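Local structure of caspase recruitment domain-containing protein 19 (Homo sapiens, 4FH0) at residues R23-E26 against Q27-D30. The protein associates with BCL10 through CARD-CARD interaction and plays a role in inhibiting BCL10-induced activation of NF-kappa-B. The protein carries 2 engineered substitutions. Sequence-based numbering, arbitrary orientation.
Sequences RLSE and QQVD. With SO4 (sulfate ion), chain D.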
loop_
_atom_site.group_PDB
_atom_site.type_symbol
_atom_site.label_atom_id
_atom_site.label_comp_id
_atom_site.label_asym_id
_atom_site.label_seq_id
_atom_site.Cartn_x
_atom_site.Cartn_y
_atom_site.Cartn_z
ATOM N N ARG A 23 -11.043 2.456 5.454
ATOM C CA ARG A 23 -9.891 1.888 6.150
ATOM C C ARG A 23 -8.642 2.761 6.034
ATOM O O ARG A 23 -7.941 2.965 7.027
ATOM C CB ARG A 23 -9.686 0.464 5.683
ATOM C CG ARG A 23 -10.903 -0.449 6.148
ATOM C CD ARG A 23 -10.447 -1.261 7.238
ATOM N NE ARG A 23 -11.508 -1.960 7.951
ATOM C CZ ARG A 23 -12.231 -2.975 7.489
ATOM N NH1 ARG A 23 -12.135 -3.396 6.233
ATOM N NH2 ARG A 23 -13.082 -3.558 8.314
ATOM N N LEU A 24 -8.388 3.282 4.839
ATOM C CA LEU A 24 -7.284 4.186 4.611
ATOM C C LEU A 24 -7.832 5.483 4.036
ATOM O O LEU A 24 -8.692 5.486 3.150
ATOM C CB LEU A 24 -6.269 3.575 3.649
ATOM C CG LEU A 24 -5.383 2.496 4.250
ATOM C CD1 LEU A 24 -4.681 1.728 3.154
ATOM C CD2 LEU A 24 -4.375 3.128 5.195
ATOM N N SER A 25 -7.333 6.592 4.555
ATOM C CA SER A 25 -7.671 7.900 4.018
ATOM C C SER A 25 -6.729 8.304 2.900
ATOM O O SER A 25 -5.639 7.751 2.758
ATOM C CB SER A 25 -7.599 8.956 5.100
ATOM O OG SER A 25 -6.256 9.166 5.470
ATOM N N GLU A 26 -7.126 9.329 2.152
ATOM C CA GLU A 26 -6.272 9.848 1.105
ATOM C C GLU A 26 -4.922 10.278 1.678
ATOM O O GLU A 26 -3.882 9.996 1.089
ATOM C CB GLU A 26 -6.946 11.010 0.382
ATOM C CG GLU A 26 -6.131 11.586 -0.763
ATOM C CD GLU A 26 -6.117 10.683 -1.971
ATOM O OE1 GLU A 26 -7.204 10.249 -2.383
ATOM O OE2 GLU A 26 -5.022 10.389 -2.508
ATOM N N GLN A 27 -4.937 10.979 2.810
ATOM C CA GLN A 27 -3.670 11.425 3.386
ATOM C C GLN A 27 -2.795 10.250 3.762
ATOM O O GLN A 27 -1.596 10.304 3.553
ATOM C CB GLN A 27 -3.891 12.336 4.593
ATOM C CG GLN A 27 -4.520 13.672 4.241
ATOM C CD GLN A 27 -3.568 14.618 3.481
ATOM O OE1 GLN A 27 -2.406 14.307 3.264
ATOM N NE2 GLN A 27 -4.074 15.790 3.098
ATOM N N GLN A 28 -3.366 9.192 4.334
ATOM C CA GLN A 28 -2.534 8.035 4.683
ATOM C C GLN A 28 -1.948 7.390 3.439
ATOM O O GLN A 28 -0.772 7.036 3.411
ATOM C CB GLN A 28 -3.341 7.007 5.494
ATOM C CG GLN A 28 -3.731 7.479 6.893
ATOM C CD GLN A 28 -4.724 6.533 7.545
ATOM O OE1 GLN A 28 -5.706 6.140 6.944
ATOM N NE2 GLN A 28 -4.452 6.148 8.785
ATOM N N VAL A 29 -2.779 7.195 2.425
ATOM C CA VAL A 29 -2.309 6.577 1.205
ATOM C C VAL A 29 -1.211 7.436 0.569
ATOM O O VAL A 29 -0.203 6.930 0.066
ATOM C CB VAL A 29 -3.473 6.323 0.226
ATOM C CG1 VAL A 29 -2.949 5.871 -1.138
ATOM C CG2 VAL A 29 -4.434 5.298 0.852
ATOM N N ASP A 30 -1.420 8.746 0.555
ATOM C CA ASP A 30 -0.434 9.617 -0.055
ATOM C C ASP A 30 0.914 9.482 0.640
ATOM O O ASP A 30 1.957 9.459 -0.030
ATOM C CB ASP A 30 -0.916 11.063 -0.013
ATOM C CG ASP A 30 -2.157 11.284 -0.837
ATOM O OD1 ASP A 30 -2.577 10.368 -1.610
ATOM O OD2 ASP A 30 -2.723 12.381 -0.682
HETATM S S SO4 D . -13.599 -0.422 10.598
HETATM O O1 SO4 D . -13.690 -1.871 10.701
HETATM O O2 SO4 D . -12.324 -0.031 9.957
HETATM O O3 SO4 D . -14.662 0.017 9.692
HETATM O O4 SO4 D . -13.757 0.229 11.892
HETATM O O HOH W 1 -8.445 6.055 7.955
#
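In the flat amide of Gln-28, OE1 accepts the backbone N-H of Ser-25 on a lone pair in the carbonyl plane, 2.9 Å from N to OE1 and nearly straight at 170°. Leu-24 CD2 lies over one face of the amide, 3.7 Å from Gln-28 OE1, and Ser-25 OG stands off toward the other; a water bridges Gln-28 OE1 and, by a longer bond, Arg-23 O. In return Ser-25 OG, swung by chi1 of 70° to face the N-H of Gln-28, accepts from that N at 3.1 Å. These reciprocal bonds make a capping box, with Ser-25 as N-cap of helix 26-37; the first turn closes as Val-29 N reaches Ser-25 O at 2.9 Å. The guanidinium of Arg-23 meets a sulfate, probably from the crystallisation liquor, at its edge: NE donates to O2 (2.9 Å) and NH2 to O1 (3.0 Å), while NH1 donates to Met-17 O; Arg-95 binds the same ion. Cutting Arg-23 back to an alanine is likely to cost the sulfate this two-pronged grip and Met-17 O its NH1 donor. Glu-26 OE1 is salt-bridged to Arg-62, while OE2 stands 2.6 Å from Asp-30 OD1, suggesting a shared proton, carboxylate planes 46° apart. On the buried side Leu-24 CB packs on Val-29 CG2 at 3.8 Å, and both side chains rest on Leu-63 of helix 59-73, joining the start of helix 26-37 to the CARD helical bundle, with Leu-92 of helix 90-95 against Leu-24.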